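Local coordinates for protein adenosine deaminase 1 (Arthrobacter aurescens, PDB 3RYS) that probably catalyses the zinc-dependent hydrolytic deamination of adenine to hypoxanthine and ammonium, a step of purine salvage and nitrogen catabolism, at residues A[12-16]-A[311-315]; A[136-140]-A[163-167]; A[151-156]-A[184-189]; A[276-280]-A[289-293]. One frame throughout, in Å; residues are numbered along the deposited sequence.

Contact 1: A[12-16]-A[311-315]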
loop_
_atom_site.group_PDB
_atom_site.type_symbol
_atom_site.label_atom_id
_atom_site.label_comp_id
_atom_site.label_asym_id
_atom_site.label_seq_id
_atom_site.Cartn_x
_atom_site.Cartn_y
_atom_site.Cartn_z
ATOM N N ALA A 12 -7.248 -6.595 16.698
ATOM C CA ALA A 12 -6.040 -6.213 15.981
ATOM C C ALA A 12 -5.297 -5.165 16.790
ATOM O O ALA A 12 -5.905 -4.459 17.594
ATOM C CB ALA A 12 -6.392 -5.668 14.611
ATOM N N PRO A 13 -3.977 -5.062 16.581
ATOM C CA PRO A 13 -3.124 -4.106 17.297
ATOM C C PRO A 13 -3.221 -2.728 16.669
ATOM O O PRO A 13 -3.665 -2.617 15.526
ATOM C CB PRO A 13 -1.706 -4.652 17.066
ATOM C CG PRO A 13 -1.867 -5.948 16.292
ATOM C CD PRO A 13 -3.206 -5.879 15.634
ATOM N N PRO A 14 -2.805 -1.685 17.401
ATOM C CA PRO A 14 -2.696 -0.349 16.811
ATOM C C PRO A 14 -1.524 -0.361 15.843
ATOM O O PRO A 14 -0.408 -0.637 16.275
ATOM C CB PRO A 14 -2.358 0.542 18.012
ATOM C CG PRO A 14 -2.582 -0.294 19.224
ATOM C CD PRO A 14 -2.368 -1.703 18.803
ATOM N N VAL A 15 -1.763 -0.086 14.565
ATOM C CA VAL A 15 -0.693 -0.164 13.574
ATOM C C VAL A 15 -0.638 1.071 12.698
ATOM O O VAL A 15 -1.509 1.942 12.770
ATOM C CB VAL A 15 -0.871 -1.371 12.622
ATOM C CG1 VAL A 15 -0.986 -2.674 13.405
ATOM C CG2 VAL A 15 -2.088 -1.160 11.725
ATOM N N ALA A 16 0.396 1.128 11.867
ATOM C CA ALA A 16 0.425 2.061 10.751
ATOM C C ALA A 16 0.411 1.266 9.448
ATOM O O ALA A 16 1.178 0.321 9.291
ATOM C CB ALA A 16 1.651 2.942 10.827
ATOM N N ALA A 311 3.474 -4.571 14.491
ATOM C CA ALA A 311 2.850 -3.268 14.675
ATOM C C ALA A 311 3.891 -2.171 14.886
ATOM O O ALA A 311 3.855 -1.132 14.220
ATOM C CB ALA A 311 1.887 -3.309 15.854
ATOM N N ALA A 312 4.812 -2.402 15.818
ATOM C CA ALA A 312 5.812 -1.396 16.158
ATOM C C ALA A 312 6.770 -1.139 14.996
ATOM O O ALA A 312 7.227 -0.013 14.801
ATOM C CB ALA A 312 6.572 -1.790 17.422
ATOM N N ASN A 313 7.074 -2.181 14.229
ATOM C CA ASN A 313 7.841 -2.005 13.006
ATOM C C ASN A 313 7.159 -0.982 12.106
ATOM O O ASN A 313 7.771 -0.005 11.680
ATOM C CB ASN A 313 7.984 -3.329 12.253
ATOM C CG ASN A 313 9.007 -4.254 12.883
ATOM O OD1 ASN A 313 9.204 -5.381 12.424
ATOM N ND2 ASN A 313 9.666 -3.783 13.934
ATOM N N SER A 314 5.879 -1.211 11.829
ATOM C CA SER A 314 5.127 -0.345 10.933
ATOM C C SER A 314 5.164 1.112 11.395
ATOM O O SER A 314 5.103 2.034 10.576
ATOM C CB SER A 314 3.679 -0.817 10.818
ATOM O OG SER A 314 2.892 -0.275 11.864
ATOM N N ILE A 315 5.266 1.319 12.704
ATOM C CA ILE A 315 5.305 2.672 13.239
ATOM C C ILE A 315 6.702 3.262 13.109
ATOM O O ILE A 315 6.861 4.402 12.670
ATOM C CB ILE A 315 4.839 2.731 14.708
ATOM C CG1 ILE A 315 3.400 2.223 14.825
ATOM C CG2 ILE A 315 4.944 4.151 15.240
ATOM C CD1 ILE A 315 2.888 2.142 16.240
#

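Contact 2: A[136-140]-A[163-167]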
loop_
_atom_site.group_PDB
_atom_site.type_symbol
_atom_site.label_atom_id
_atom_site.label_comp_id
_atom_site.label_asym_id
_atom_site.label_seq_id
_atom_site.Cartn_x
_atom_site.Cartn_y
_atom_site.Cartn_z
ATOM N N THR A 136 -2.147 10.885 8.246
ATOM C CA THR A 136 -2.028 10.459 6.855
ATOM C C THR A 136 -0.936 11.160 6.057
ATOM O O THR A 136 -0.648 12.336 6.275
ATOM C CB THR A 136 -3.359 10.625 6.101
ATOM O OG1 THR A 136 -3.749 12.004 6.113
ATOM C CG2 THR A 136 -4.443 9.777 6.746
ATOM N N LEU A 137 -0.335 10.414 5.131
ATOM C CA LEU A 137 0.578 10.974 4.142
ATOM C C LEU A 137 0.155 10.518 2.746
ATOM O O LEU A 137 -0.267 9.374 2.554
ATOM C CB LEU A 137 2.030 10.564 4.423
ATOM C CG LEU A 137 2.804 11.344 5.494
ATOM C CD1 LEU A 137 2.578 12.855 5.373
ATOM C CD2 LEU A 137 2.451 10.866 6.889
ATOM N N LEU A 138 0.254 11.417 1.774
ATOM C CA LEU A 138 -0.109 11.077 0.407
ATOM C C LEU A 138 1.134 10.768 -0.419
ATOM O O LEU A 138 2.068 11.569 -0.490
ATOM C CB LEU A 138 -0.913 12.208 -0.240
ATOM C CG LEU A 138 -1.522 11.889 -1.607
ATOM C CD1 LEU A 138 -2.216 10.528 -1.581
ATOM C CD2 LEU A 138 -2.487 12.979 -2.046
ATOM N N ILE A 139 1.141 9.593 -1.036
ATOM C CA ILE A 139 2.256 9.182 -1.873
ATOM C C ILE A 139 1.803 8.989 -3.309
ATOM O O ILE A 139 0.934 8.166 -3.588
ATOM C CB ILE A 139 2.889 7.882 -1.360
ATOM C CG1 ILE A 139 3.682 8.159 -0.085
ATOM C CG2 ILE A 139 3.803 7.265 -2.415
ATOM C CD1 ILE A 139 4.485 6.972 0.381
ATOM N N ALA A 140 2.384 9.762 -4.218
ATOM C CA ALA A 140 2.096 9.600 -5.636
ATOM C C ALA A 140 2.930 8.456 -6.193
ATOM O O ALA A 140 4.165 8.503 -6.163
ATOM C CB ALA A 140 2.377 10.885 -6.388
ATOM N N ALA A 163 1.142 19.917 -5.129
ATOM C CA ALA A 163 0.318 18.818 -4.645
ATOM C C ALA A 163 0.833 18.351 -3.292
ATOM O O ALA A 163 2.042 18.215 -3.105
ATOM C CB ALA A 163 0.315 17.670 -5.637
ATOM N N PRO A 164 -0.087 18.108 -2.342
ATOM C CA PRO A 164 0.224 17.692 -0.967
ATOM C C PRO A 164 0.797 16.280 -0.886
ATOM O O PRO A 164 0.277 15.455 -0.130
ATOM C CB PRO A 164 -1.143 17.727 -0.266
ATOM C CG PRO A 164 -2.044 18.489 -1.165
ATOM C CD PRO A 164 -1.535 18.266 -2.549
ATOM N N ILE A 165 1.855 16.004 -1.643
ATOM C CA ILE A 165 2.491 14.693 -1.594
ATOM C C ILE A 165 3.714 14.715 -0.684
ATOM O O ILE A 165 4.467 15.690 -0.663
ATOM C CB ILE A 165 2.880 14.180 -3.003
ATOM C CG1 ILE A 165 3.811 15.169 -3.709
ATOM C CG2 ILE A 165 1.640 13.939 -3.842
ATOM C CD1 ILE A 165 4.234 14.725 -5.097
ATOM N N ALA A 166 3.900 13.638 0.072
ATOM C CA ALA A 166 5.030 13.523 0.984
ATOM C C ALA A 166 6.167 12.740 0.338
ATOM O O ALA A 166 7.331 12.878 0.715
ATOM C CB ALA A 166 4.591 12.846 2.270
ATOM N N GLY A 167 5.823 11.910 -0.637
ATOM C CA GLY A 167 6.805 11.056 -1.271
ATOM C C GLY A 167 6.328 10.468 -2.582
ATOM O O GLY A 167 5.222 10.747 -3.050
HETATM O O HOH W 1 1.301 13.988 2.269
#

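Contact 3: A[151-156]-A[184-189]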
loop_
_atom_site.group_PDB
_atom_site.type_symbol
_atom_site.label_atom_id
_atom_site.label_comp_id
_atom_site.label_asym_id
_atom_site.label_seq_id
_atom_site.Cartn_x
_atom_site.Cartn_y
_atom_site.Cartn_z
ATOM N N ALA A 151 6.340 9.999 -16.610
ATOM C CA ALA A 151 6.345 10.040 -15.151
ATOM C C ALA A 151 7.008 11.327 -14.672
ATOM O O ALA A 151 6.564 11.950 -13.704
ATOM C CB ALA A 151 7.061 8.829 -14.583
ATOM N N LEU A 152 8.072 11.726 -15.366
ATOM C CA LEU A 152 8.788 12.953 -15.029
ATOM C C LEU A 152 7.933 14.185 -15.295
ATOM O O LEU A 152 7.975 15.155 -14.537
ATOM C CB LEU A 152 10.115 13.044 -15.787
ATOM C CG LEU A 152 11.268 12.243 -15.176
ATOM C CD1 LEU A 152 12.372 11.972 -16.197
ATOM C CD2 LEU A 152 11.817 12.953 -13.947
ATOM N N GLU A 153 7.151 14.142 -16.369
ATOM C CA GLU A 153 6.285 15.267 -16.692
ATOM C C GLU A 153 5.149 15.409 -15.690
ATOM O O GLU A 153 4.808 16.522 -15.298
ATOM C CB GLU A 153 5.744 15.159 -18.116
ATOM C CG GLU A 153 6.706 15.681 -19.166
ATOM C CD GLU A 153 6.113 15.678 -20.561
ATOM O OE1 GLU A 153 4.908 15.377 -20.704
ATOM O OE2 GLU A 153 6.857 15.976 -21.518
ATOM N N VAL A 154 4.573 14.285 -15.274
ATOM C CA VAL A 154 3.523 14.299 -14.260
ATOM C C VAL A 154 4.074 14.802 -12.923
ATOM O O VAL A 154 3.452 15.634 -12.252
ATOM C CB VAL A 154 2.888 12.906 -14.072
ATOM C CG1 VAL A 154 1.898 12.922 -12.911
ATOM C CG2 VAL A 154 2.207 12.455 -15.356
ATOM N N LEU A 155 5.245 14.296 -12.544
ATOM C CA LEU A 155 5.918 14.760 -11.335
ATOM C C LEU A 155 6.081 16.279 -11.352
ATOM O O LEU A 155 5.771 16.952 -10.372
ATOM C CB LEU A 155 7.283 14.088 -11.188
ATOM C CG LEU A 155 8.115 14.563 -9.994
ATOM C CD1 LEU A 155 7.311 14.442 -8.714
ATOM C CD2 LEU A 155 9.419 13.783 -9.891
ATOM N N ASP A 156 6.571 16.805 -12.474
ATOM C CA ASP A 156 6.724 18.245 -12.664
ATOM C C ASP A 156 5.435 19.007 -12.374
ATOM O O ASP A 156 5.457 20.045 -11.710
ATOM C CB ASP A 156 7.171 18.553 -14.092
ATOM C CG ASP A 156 8.656 18.370 -14.291
ATOM O OD1 ASP A 156 9.415 18.449 -13.298
ATOM O OD2 ASP A 156 9.064 18.152 -15.451
ATOM N N ARG A 184 16.182 8.666 -13.152
ATOM C CA ARG A 184 16.015 10.111 -13.302
ATOM C C ARG A 184 14.866 10.597 -12.428
ATOM O O ARG A 184 15.023 11.515 -11.617
ATOM C CB ARG A 184 15.734 10.475 -14.767
ATOM C CG ARG A 184 16.962 10.575 -15.679
ATOM C CD ARG A 184 17.759 9.274 -15.739
ATOM N NE ARG A 184 16.937 8.117 -16.094
ATOM C CZ ARG A 184 17.432 6.932 -16.436
ATOM N NH1 ARG A 184 18.748 6.749 -16.475
ATOM N NH2 ARG A 184 16.618 5.931 -16.746
ATOM N N LEU A 185 13.706 9.973 -12.611
ATOM C CA LEU A 185 12.518 10.276 -11.824
ATOM C C LEU A 185 12.820 10.390 -10.329
ATOM O O LEU A 185 12.412 11.353 -9.684
ATOM C CB LEU A 185 11.447 9.210 -12.063
ATOM C CG LEU A 185 10.208 9.259 -11.169
ATOM C CD1 LEU A 185 9.401 10.511 -11.447
ATOM C CD2 LEU A 185 9.363 8.012 -11.375
ATOM N N TYR A 186 13.529 9.411 -9.779
ATOM C CA TYR A 186 13.849 9.433 -8.350
ATOM C C TYR A 186 14.905 10.469 -7.968
ATOM O O TYR A 186 14.878 11.009 -6.858
ATOM C CB TYR A 186 14.222 8.035 -7.837
ATOM C CG TYR A 186 13.004 7.207 -7.522
ATOM C CD1 TYR A 186 12.652 6.922 -6.207
ATOM C CD2 TYR A 186 12.178 6.745 -8.539
ATOM C CE1 TYR A 186 11.521 6.177 -5.915
ATOM C CE2 TYR A 186 11.049 6.001 -8.262
ATOM C CZ TYR A 186 10.724 5.720 -6.950
ATOM O OH TYR A 186 9.600 4.981 -6.676
ATOM N N GLN A 187 15.832 10.747 -8.883
ATOM C CA GLN A 187 16.765 11.846 -8.675
ATOM C C GLN A 187 15.988 13.157 -8.615
ATOM O O GLN A 187 16.282 14.029 -7.799
ATOM C CB GLN A 187 17.827 11.887 -9.774
ATOM C CG GLN A 187 19.033 11.001 -9.495
ATOM C CD GLN A 187 20.003 10.931 -10.668
ATOM O OE1 GLN A 187 19.598 10.751 -11.822
ATOM N NE2 GLN A 187 21.292 11.061 -10.376
ATOM N N ARG A 188 14.980 13.283 -9.472
ATOM C CA ARG A 188 14.094 14.443 -9.451
ATOM C C ARG A 188 13.396 14.588 -8.103
ATOM O O ARG A 188 13.429 15.652 -7.487
ATOM C CB ARG A 188 13.053 14.345 -10.569
ATOM C CG ARG A 188 13.292 15.280 -11.747
ATOM C CD ARG A 188 12.564 16.602 -11.541
ATOM N NE ARG A 188 12.831 17.157 -10.218
ATOM C CZ ARG A 188 12.424 18.354 -9.806
ATOM N NH1 ARG A 188 12.723 18.767 -8.579
ATOM N NH2 ARG A 188 11.722 19.140 -10.616
ATOM N N ALA A 189 12.769 13.506 -7.657
ATOM C CA ALA A 189 12.032 13.489 -6.401
ATOM C C ALA A 189 12.906 13.839 -5.199
ATOM O O ALA A 189 12.512 14.639 -4.355
ATOM C CB ALA A 189 11.380 12.130 -6.198
#

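Contact 4: A[276-280]-A[289-293]. With ZN (zinc ion), chain C; ADE (adenine), chain D.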
loop_
_atom_site.group_PDB
_atom_site.type_symbol
_atom_site.label_atom_id
_atom_site.label_comp_id
_atom_site.label_asym_id
_atom_site.label_seq_id
_atom_site.Cartn_x
_atom_site.Cartn_y
_atom_site.Cartn_z
ATOM N N CYS A 276 6.635 -5.409 8.094
ATOM C CA CYS A 276 5.345 -5.049 8.662
ATOM C C CYS A 276 4.216 -5.568 7.776
ATOM O O CYS A 276 4.445 -5.962 6.631
ATOM C CB CYS A 276 5.231 -3.535 8.859
ATOM S SG CYS A 276 5.272 -2.554 7.338
ATOM N N VAL A 277 3.003 -5.566 8.318
ATOM C CA VAL A 277 1.840 -6.152 7.659
ATOM C C VAL A 277 0.953 -5.080 7.031
ATOM O O VAL A 277 0.611 -4.089 7.677
ATOM C CB VAL A 277 1.013 -6.983 8.661
ATOM C CG1 VAL A 277 -0.232 -7.544 8.004
ATOM C CG2 VAL A 277 1.864 -8.102 9.239
ATOM N N ASN A 278 0.585 -5.290 5.770
ATOM C CA ASN A 278 -0.215 -4.331 5.015
ATOM C C ASN A 278 -1.282 -5.038 4.178
ATOM O O ASN A 278 -1.130 -6.212 3.836
ATOM C CB ASN A 278 0.685 -3.489 4.107
ATOM C CG ASN A 278 1.825 -2.827 4.864
ATOM O OD1 ASN A 278 2.833 -3.461 5.185
ATOM N ND2 ASN A 278 1.673 -1.538 5.141
ATOM N N SER A 279 -2.360 -4.334 3.845
ATOM C CA SER A 279 -3.447 -4.962 3.091
ATOM C C SER A 279 -3.348 -4.686 1.589
ATOM O O SER A 279 -3.995 -5.363 0.784
ATOM C CB SER A 279 -4.822 -4.564 3.649
ATOM O OG SER A 279 -5.083 -3.184 3.480
ATOM N N ASP A 280 -2.539 -3.689 1.227
ATOM C CA ASP A 280 -2.189 -3.416 -0.169
ATOM C C ASP A 280 -3.372 -2.924 -1.010
ATOM O O ASP A 280 -3.508 -1.726 -1.255
ATOM C CB ASP A 280 -1.540 -4.654 -0.808
ATOM C CG ASP A 280 -0.902 -4.352 -2.151
ATOM O OD1 ASP A 280 -0.652 -5.301 -2.921
ATOM O OD2 ASP A 280 -0.650 -3.164 -2.437
ATOM N N VAL A 289 -6.014 -4.481 6.870
ATOM C CA VAL A 289 -4.851 -4.863 7.664
ATOM C C VAL A 289 -5.245 -5.801 8.808
ATOM O O VAL A 289 -4.604 -6.832 9.017
ATOM C CB VAL A 289 -4.077 -3.640 8.204
ATOM C CG1 VAL A 289 -4.903 -2.896 9.244
ATOM C CG2 VAL A 289 -2.745 -4.079 8.792
ATOM N N ASP A 290 -6.312 -5.459 9.527
ATOM C CA ASP A 290 -6.759 -6.281 10.649
ATOM C C ASP A 290 -7.153 -7.677 10.184
ATOM O O ASP A 290 -7.029 -8.639 10.932
ATOM C CB ASP A 290 -7.908 -5.611 11.411
ATOM C CG ASP A 290 -9.162 -5.447 10.568
ATOM O OD1 ASP A 290 -10.113 -6.243 10.758
ATOM O OD2 ASP A 290 -9.197 -4.527 9.719
ATOM N N ASP A 291 -7.624 -7.781 8.946
ATOM C CA ASP A 291 -7.920 -9.079 8.353
ATOM C C ASP A 291 -6.636 -9.838 8.064
ATOM O O ASP A 291 -6.575 -11.054 8.239
ATOM C CB ASP A 291 -8.740 -8.920 7.073
ATOM C CG ASP A 291 -10.169 -8.491 7.347
ATOM O OD1 ASP A 291 -10.840 -9.129 8.196
ATOM O OD2 ASP A 291 -10.621 -7.515 6.709
ATOM N N ASN A 292 -5.607 -9.121 7.617
ATOM C CA ASN A 292 -4.306 -9.739 7.392
ATOM C C ASN A 292 -3.752 -10.291 8.698
ATOM O O ASN A 292 -3.216 -11.393 8.733
ATOM C CB ASN A 292 -3.314 -8.758 6.758
ATOM C CG ASN A 292 -3.521 -8.598 5.255
ATOM O OD1 ASN A 292 -2.806 -9.201 4.453
ATOM N ND2 ASN A 292 -4.503 -7.788 4.869
ATOM N N PHE A 293 -3.893 -9.529 9.776
ATOM C CA PHE A 293 -3.437 -9.993 11.079
ATOM C C PHE A 293 -4.221 -11.221 11.524
ATOM O O PHE A 293 -3.638 -12.224 11.937
ATOM C CB PHE A 293 -3.557 -8.885 12.125
ATOM C CG PHE A 293 -2.376 -7.964 12.165
ATOM C CD1 PHE A 293 -2.393 -6.763 11.478
ATOM C CD2 PHE A 293 -1.251 -8.298 12.890
ATOM C CE1 PHE A 293 -1.307 -5.912 11.515
ATOM C CE2 PHE A 293 -0.161 -7.453 12.928
ATOM C CZ PHE A 293 -0.188 -6.257 12.241
HETATM ZN ZN ZN C . 1.126 -2.833 -3.848
HETATM N N9 ADE D . -0.708 -1.680 -8.193
HETATM C C8 ADE D . -1.589 -1.747 -7.147
HETATM N N7 ADE D . -1.287 -2.654 -6.242
HETATM C C5 ADE D . -0.123 -3.225 -6.737
HETATM C C6 ADE D . 0.710 -4.255 -6.248
HETATM N N6 ADE D . 0.468 -4.908 -5.106
HETATM N N1 ADE D . 1.797 -4.584 -6.982
HETATM C C2 ADE D . 2.029 -3.925 -8.126
HETATM N N3 ADE D . 1.323 -2.940 -8.689
HETATM C C4 ADE D . 0.249 -2.637 -7.937
HETATM O O HOH W 2 -6.412 -1.954 6.130
HETATM O O HOH W 3 -5.497 -7.731 2.047
#

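Contact 1: A[12-16]-A[311-315]
The side chain of Ser314 joins the two segments. With chi1 in the p well its hydroxyl folds back on its own helix and donates to Ala311 O (OG to O 2.7 Å), one turn earlier. The same OG accepts a hydrogen bond from Ala16 N (N to OG 2.9 Å), so a single small hydroxyl serves both helix and strand. Ala16 turns its CB toward the helix, and its small methyl fits here, CB 3.6 Å from Ser314 OG. Ala311 is equally short: its CB lies 3.8 Å from Val15 CG1 (rotamer m), 4.0 Å from Pro13 CB and 3.5 Å from Pro14 O. Ile315, in the extended mt rotamer, brings CG1 to 4.4 Å from Ala16 CB, while helix 322-339 touches its side chain through Leu328 and Leu329. Backbone bonds of Val15 to Gly94 and Arg96 begin the parallel sheet. A late helix packed on the outside of the first strand, where the end of the chain returns to its beginning, is characteristic of the TIM-barrel fold of adenosine deaminases.

Contact 2: A[136-140]-A[163-167]
Two backbone hydrogen bonds tie strand 135-143 to the start of the next strand. The amide of Ala166 donates to Leu138 O at 2.8 Å (N to O) and nearly straight, and Ala140 N donates to Gly167 O at 3.2 Å with a more bent angle of 142°. They flank the parallel bridge between Ile139 and Gly167, whose CA atoms are 5.0 Å apart. Weaker CA-H...O contacts reinforce them, from Ile165 CA to Leu138 O (3.3 Å) and from Ile139 CA to Gly167 O (3.6 Å). Before the bridge the chains diverge, and water 1 fills the gap, donating to Pro164 O (3.0 Å) and accepting from Leu138 N (2.8 Å). Pro164 centres an inverse gamma turn, with Ile165 N bonded to Ala163 O at 2.7 Å; the proline ring restrains phi to the negative values such a turn needs.

Packing surrounds this ladder. Leu137 CD1 meets Ala166 CB at 3.7 Å, while Ile165 CG2 lies 4.0 Å from Ala140 CB and 4.4 Å from Leu138 CG. Large apolar side chains suit a strand that helices cover on its outer side: Leu138 touches helix 114-125, and Ile165 touches Leu158 of helix 148-160. At Gly167, having no side chain lets the backbone take phi/psi of -164/-177° close beside Ile139. Adjacent parallel strands joined through helix 148-160 form a beta-alpha-beta crossover, the repeating unit of the TIM barrel.

Contact 3: A[151-156]-A[184-189]
Three leucines fill the seam between two nearly parallel helix segments, whose axes approach to 9.9 Å at an angle of 17°. Leu155, with its CB toward the partner, places CD2 3.6 Å from Leu185 CD1 and 4.5 Å from Ala189 CB. Leu185 reaches back with CD2 to within 4.0 Å of Ala151 CB. The short methyls of Ala151 and Ala189 leave room for Leu185 and Leu155 respectively. The nearest CA atoms are those of Leu152 and Leu185, 5.6 Å apart, where the CB of each points sideways.

Toward solvent, Leu152 spreads over the partner helix. Its CD2 lies 3.5 Å from Leu185 CA and also 3.5 Å from Arg188 CG, and its CD1 lies 3.9 Å from Arg184 CB, so both arginines lend their aliphatic parts to the packing. Their charged ends stay at the edge. Asp156 OD1 lies near the plane of the Arg188 guanidinium and forms a long salt bridge to NH2 (3.6 Å), whereas Arg184 turns its head elsewhere and pairs with Glu148, at the start of helix 148-160. Beneath the pair, Ala151, Leu155 and Leu185 touch Phe142 of strand 135-143, and Leu155 and Ala189 rest on Ile168 of strand 167-171. Helices 148-160 and 183-191 thus lie side by side in the outer layer of the barrel, each following a neighbouring strand of the sheet.

Contact 4: A[276-280]-A[289-293]
In this TIM-barrel deaminase, the C-terminal end of strand 275-277 runs into the metal site while helix 289-300 covers its outer side. Apolar packing centres on Val277, whose side chain points toward the helix: CG1 lies 3.5 Å from Asn292 CB and 4.4 Å from Val289 CG2. Its CB makes an off-centre CH-pi contact with the Phe293 ring, 4.2 Å from the ring centroid. A beta-branched valine suits both the strand and this enclosed position, and the flat ring of Phe293 extends the cover to Val15 and Leu310.

Polar links are largely water-mediated. Water 2 accepts from Val289 N (2.7 Å) in the first turn of the helix and donates to Ser279 OG (3.2 Å), which also bonds to Glu17. Water 3 lies 3.1 Å from Ser279 O and accepts from Asn292 ND2 (3.0 Å). The Asn292 carboxamide also donates through ND2 to Tyr288 O and accepts at OD1 from Leu249 N, so asparagine, with a donor and an acceptor, suits this buried place.

Metal coordination lies beyond Ser279. Asp280 turns its carboxylate away from the helix to join His19, His21 and His199 around zinc. Its OD2 binds the ion at 2.3 Å, and its OD1 lies 2.5 Å from adenine N6.

In the fold
All four contacts belong to one TIM barrel, but at different depths. Contacts 1 and 4 are buried neighbours, their centres about 10 Å apart, and touch directly: Val15 and Pro13 meet Phe293, and Ser314 meets Cys276. Both set a helix against a strand, contact 1 through a direct serine bond and contact 4 mainly through apolar packing and waters. Contacts 2 and 3, partly buried, lie in one neighbourhood across the chain's centre from contact 4: their segments alternate along the chain, with helix 148-160 following strand 135-143. Contact 2 relies on backbone pairing within the sheet, contact 3 on leucines with a charged edge facing solvent. Only contact 4 contains a zinc ligand.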